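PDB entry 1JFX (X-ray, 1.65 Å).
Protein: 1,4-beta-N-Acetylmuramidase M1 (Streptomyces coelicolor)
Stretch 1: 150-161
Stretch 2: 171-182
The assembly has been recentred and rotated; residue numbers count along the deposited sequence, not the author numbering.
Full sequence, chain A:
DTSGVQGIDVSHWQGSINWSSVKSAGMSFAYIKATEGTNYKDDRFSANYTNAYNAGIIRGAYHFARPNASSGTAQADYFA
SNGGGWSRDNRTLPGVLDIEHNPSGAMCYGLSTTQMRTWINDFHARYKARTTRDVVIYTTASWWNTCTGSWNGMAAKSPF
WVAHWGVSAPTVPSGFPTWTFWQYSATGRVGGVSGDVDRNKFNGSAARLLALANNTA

Stretch 1, residues 150-161: SWNGMAAKSPFW
Stretch 2, residues 171-182: TVPSGFPTWTFW

How do the two backbones lie against each other? They run in the same direction, with the CA of N152 3.8 Å from the CA of G175, A155 facing F176, F160 facing W179 and W161 facing F181. Each begins largely as loop, with a type I turn from N152 to A155 in one and from P173 to F176 in the other, closed by A155 N to N152 O (3.1 Å) and F176 N to P173 O (3.2 Å). Both end as strand, 160-161 and 181-182, where W161 and F181 form a parallel bridge, CA to CA 4.3 Å.

Which direct hydrogen bonds join them? Both fall on one acceptor: F160 O takes T180 N at 2.7 Å and F181 N at 3.2 Å, each nearly straight (166° and 165°). Successive amides can share this carbonyl because T180, at phi/psi -103/-45, breaks the extended path before F181 resumes it at -125/153. Beside them W161 CA makes a CA-H...O contact with F181 O at 3.2 Å.

What satisfies the polar groups that do not meet directly? Four waters bridge the stretches. One donates to W151 O and G175 O and accepts from M154 N, all at 2.8 Å; here the turns crowd closely, and G175 CA lies 3.5 Å from W151 O, where an ideal CB would clash with that oxygen. Another donates to N152 OD1 and S174 O, both at 2.9 Å, and a third donates to S150 O at 3.0 Å while bonding S174 OG at 3.1 Å. The fourth accepts from F160 N (2.9 Å), donates to T178 O (2.8 Å) and bonds T180 OG1 (2.8 Å), so both polar backbone atoms of F160 are engaged.

What fills the space between the side chains? F160 (chi1 t, chi2 48°) points toward the second stretch and buries the largest area. Its ring stacks, offset, on that of F176 (chi1 m, chi2 -73°), centroids 4.2 Å apart and planes at 3°, while its CB sits over the F176 face, 4.0 Å from the ring centroid. F160 CE2 also reaches P173 CD at 3.5 Å and V172 CG1 at 4.0 Å.

How do the bridged residues pack? W161 (chi1 t, chi2 6°) and F181 (chi1 m, chi2 -79°) share a sheet face. F181 CB lies over the five-membered ring of W161, 3.7 Å from its centroid, a CH-pi contact, and the F181 ring turns its edge to that face, planes at 62°.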

# COMPACT_ATOMS: atom_id res chain seq x y z
N SER A 150 -0.53 16.85 -10.81
CA SER A 150 -1.04 15.91 -11.81
C SER A 150 0.09 15.27 -12.61
O SER A 150 0.06 15.22 -13.83
CB SER A 150 -2.01 16.63 -12.76
OG SER A 150 -3.06 17.23 -12.03
N TRP A 151 1.08 14.74 -11.89
CA TRP A 151 2.26 14.14 -12.50
C TRP A 151 2.04 12.78 -13.16
O TRP A 151 1.43 11.88 -12.56
CB TRP A 151 3.34 14.05 -11.41
CG TRP A 151 4.72 13.64 -11.86
CD1 TRP A 151 5.39 14.03 -12.98
CD2 TRP A 151 5.64 12.83 -11.11
NE1 TRP A 151 6.67 13.52 -12.98
CE2 TRP A 151 6.85 12.79 -11.84
CE3 TRP A 151 5.55 12.15 -9.88
CZ2 TRP A 151 7.97 12.08 -11.38
CZ3 TRP A 151 6.67 11.45 -9.43
CH2 TRP A 151 7.85 11.42 -10.18
N ASN A 152 2.54 12.62 -14.39
CA ASN A 152 2.44 11.35 -15.13
C ASN A 152 3.74 10.53 -15.00
O ASN A 152 3.84 9.43 -15.54
CB ASN A 152 2.17 11.60 -16.62
CG ASN A 152 1.99 10.30 -17.42
OD1 ASN A 152 1.05 9.54 -17.19
ND2 ASN A 152 2.91 10.04 -18.36
N GLY A 153 4.71 11.07 -14.26
CA GLY A 153 6.00 10.42 -14.14
C GLY A 153 6.13 9.04 -13.52
O GLY A 153 7.17 8.39 -13.68
N MET A 154 5.10 8.59 -12.83
CA MET A 154 5.16 7.27 -12.22
C MET A 154 4.28 6.28 -12.96
O MET A 154 4.16 5.14 -12.54
CB MET A 154 4.72 7.32 -10.75
CG MET A 154 5.56 8.24 -9.89
SD MET A 154 7.32 7.81 -9.91
CE MET A 154 7.33 6.29 -8.93
N ALA A 155 3.67 6.71 -14.07
CA ALA A 155 2.78 5.82 -14.82
C ALA A 155 3.42 4.49 -15.21
O ALA A 155 2.77 3.44 -15.12
CB ALA A 155 2.25 6.54 -16.08
N ALA A 156 4.68 4.52 -15.61
CA ALA A 156 5.34 3.27 -16.01
C ALA A 156 6.23 2.70 -14.91
O ALA A 156 6.89 1.69 -15.12
CB ALA A 156 6.17 3.50 -17.27
N LYS A 157 6.22 3.33 -13.74
CA LYS A 157 7.07 2.89 -12.63
C LYS A 157 6.38 2.26 -11.44
O LYS A 157 6.95 1.37 -10.81
CB LYS A 157 7.89 4.06 -12.10
CG LYS A 157 9.02 4.53 -12.99
CD LYS A 157 9.76 5.65 -12.28
CE LYS A 157 11.04 6.05 -12.98
NZ LYS A 157 11.65 7.20 -12.26
N SER A 158 5.19 2.72 -11.09
CA SER A 158 4.50 2.19 -9.92
C SER A 158 3.05 1.78 -10.10
O SER A 158 2.26 2.54 -10.67
CB SER A 158 4.51 3.22 -8.78
OG SER A 158 5.79 3.39 -8.20
N PRO A 159 2.68 0.58 -9.62
CA PRO A 159 1.28 0.16 -9.74
C PRO A 159 0.52 1.15 -8.84
O PRO A 159 1.07 1.65 -7.85
CB PRO A 159 1.28 -1.25 -9.14
CG PRO A 159 2.67 -1.75 -9.45
CD PRO A 159 3.55 -0.55 -9.22
N PHE A 160 -0.75 1.41 -9.16
CA PHE A 160 -1.54 2.38 -8.41
C PHE A 160 -2.59 1.75 -7.50
O PHE A 160 -3.42 0.96 -7.95
CB PHE A 160 -2.19 3.34 -9.44
CG PHE A 160 -3.07 4.42 -8.85
CD1 PHE A 160 -2.63 5.21 -7.79
CD2 PHE A 160 -4.30 4.70 -9.43
CE1 PHE A 160 -3.42 6.27 -7.32
CE2 PHE A 160 -5.10 5.77 -8.97
CZ PHE A 160 -4.65 6.55 -7.92
N TRP A 161 -2.55 2.09 -6.22
CA TRP A 161 -3.54 1.61 -5.25
C TRP A 161 -4.33 2.86 -4.88
O TRP A 161 -3.87 3.72 -4.13
CB TRP A 161 -2.85 1.00 -4.04
CG TRP A 161 -3.80 0.55 -2.95
CD1 TRP A 161 -5.16 0.53 -2.99
CD2 TRP A 161 -3.42 0.09 -1.66
NE1 TRP A 161 -5.66 0.07 -1.79
CE2 TRP A 161 -4.61 -0.20 -0.95
CE3 TRP A 161 -2.18 -0.11 -1.02
CZ2 TRP A 161 -4.60 -0.68 0.37
CZ3 TRP A 161 -2.16 -0.58 0.29
CH2 TRP A 161 -3.37 -0.86 0.97
N THR A 171 -12.20 6.91 -9.34
CA THR A 171 -11.73 7.93 -10.26
C THR A 171 -10.20 7.82 -10.25
O THR A 171 -9.57 7.83 -9.20
CB THR A 171 -12.17 9.33 -9.81
OG1 THR A 171 -13.59 9.42 -9.90
CG2 THR A 171 -11.54 10.41 -10.71
N VAL A 172 -9.63 7.69 -11.44
CA VAL A 172 -8.19 7.54 -11.59
C VAL A 172 -7.55 8.78 -12.21
O VAL A 172 -8.01 9.28 -13.23
CB VAL A 172 -7.90 6.32 -12.50
CG1 VAL A 172 -6.39 6.17 -12.73
CG2 VAL A 172 -8.48 5.06 -11.87
N PRO A 173 -6.49 9.31 -11.57
CA PRO A 173 -5.80 10.49 -12.10
C PRO A 173 -5.20 10.14 -13.46
O PRO A 173 -4.86 8.99 -13.73
CB PRO A 173 -4.69 10.74 -11.08
CG PRO A 173 -5.22 10.14 -9.80
CD PRO A 173 -5.91 8.88 -10.28
N SER A 174 -5.07 11.13 -14.33
CA SER A 174 -4.51 10.88 -15.65
C SER A 174 -3.09 10.32 -15.58
O SER A 174 -2.63 9.68 -16.52
CB SER A 174 -4.51 12.18 -16.46
OG SER A 174 -3.70 13.15 -15.83
N GLY A 175 -2.40 10.57 -14.47
CA GLY A 175 -1.03 10.11 -14.29
C GLY A 175 -0.81 8.62 -14.10
O GLY A 175 0.33 8.18 -13.97
N PHE A 176 -1.90 7.85 -14.04
CA PHE A 176 -1.82 6.39 -13.92
C PHE A 176 -2.65 5.77 -15.05
O PHE A 176 -3.73 6.27 -15.39
CB PHE A 176 -2.32 5.95 -12.54
CG PHE A 176 -1.40 6.38 -11.42
CD1 PHE A 176 -0.17 5.75 -11.24
CD2 PHE A 176 -1.72 7.48 -10.62
CE1 PHE A 176 0.74 6.21 -10.29
CE2 PHE A 176 -0.82 7.95 -9.66
CZ PHE A 176 0.42 7.31 -9.49
N PRO A 177 -2.14 4.70 -15.69
CA PRO A 177 -2.85 4.04 -16.79
C PRO A 177 -4.10 3.27 -16.38
O PRO A 177 -4.98 3.02 -17.20
CB PRO A 177 -1.78 3.14 -17.40
CG PRO A 177 -0.97 2.74 -16.17
CD PRO A 177 -0.84 4.07 -15.44
N THR A 178 -4.15 2.89 -15.11
CA THR A 178 -5.27 2.15 -14.56
C THR A 178 -4.98 1.97 -13.07
O THR A 178 -3.94 2.43 -12.58
CB THR A 178 -5.39 0.73 -15.20
OG1 THR A 178 -6.61 0.12 -14.78
CG2 THR A 178 -4.22 -0.17 -14.80
N TRP A 179 -5.89 1.34 -12.35
CA TRP A 179 -5.63 1.07 -10.94
C TRP A 179 -5.33 -0.41 -10.80
O TRP A 179 -5.85 -1.23 -11.56
CB TRP A 179 -6.84 1.45 -10.06
CG TRP A 179 -8.12 0.77 -10.43
CD1 TRP A 179 -9.03 1.20 -11.35
CD2 TRP A 179 -8.66 -0.43 -9.85
NE1 TRP A 179 -10.10 0.34 -11.38
CE2 TRP A 179 -9.91 -0.66 -10.47
CE3 TRP A 179 -8.21 -1.32 -8.86
CZ2 TRP A 179 -10.72 -1.75 -10.14
CZ3 TRP A 179 -9.02 -2.40 -8.53
CH2 TRP A 179 -10.25 -2.61 -9.17
N THR A 180 -4.48 -0.75 -9.82
CA THR A 180 -4.12 -2.13 -9.55
C THR A 180 -4.88 -2.60 -8.30
O THR A 180 -5.43 -3.70 -8.28
CB THR A 180 -2.59 -2.25 -9.35
OG1 THR A 180 -1.95 -1.95 -10.60
CG2 THR A 180 -2.20 -3.68 -8.92
N PHE A 181 -4.92 -1.77 -7.26
CA PHE A 181 -5.69 -2.07 -6.05
C PHE A 181 -6.61 -0.87 -5.84
O PHE A 181 -6.28 0.25 -6.25
CB PHE A 181 -4.79 -2.22 -4.82
CG PHE A 181 -3.94 -3.45 -4.84
CD1 PHE A 181 -4.49 -4.69 -4.52
CD2 PHE A 181 -2.60 -3.37 -5.17
CE1 PHE A 181 -3.70 -5.83 -4.52
CE2 PHE A 181 -1.80 -4.52 -5.16
CZ PHE A 181 -2.34 -5.74 -4.84
N TRP A 182 -7.75 -1.10 -5.20
CA TRP A 182 -8.68 -0.02 -4.93
C TRP A 182 -9.29 -0.21 -3.55
O TRP A 182 -9.94 -1.22 -3.27
CB TRP A 182 -9.76 0.02 -6.02
CG TRP A 182 -10.99 0.83 -5.71
CD1 TRP A 182 -11.08 1.97 -4.95
CD2 TRP A 182 -12.32 0.54 -6.16
NE1 TRP A 182 -12.40 2.40 -4.91
CE2 TRP A 182 -13.17 1.54 -5.64
CE3 TRP A 182 -12.87 -0.48 -6.95
CZ2 TRP A 182 -14.55 1.55 -5.89
CZ3 TRP A 182 -14.24 -0.47 -7.20
CH2 TRP A 182 -15.06 0.54 -6.67
O HOH W 1 -0.63 13.15 -15.87
O HOH W 2 2.42 9.24 -12.46
O HOH W 3 -1.12 10.40 -18.86
O HOH W 4 -2.02 0.62 -11.62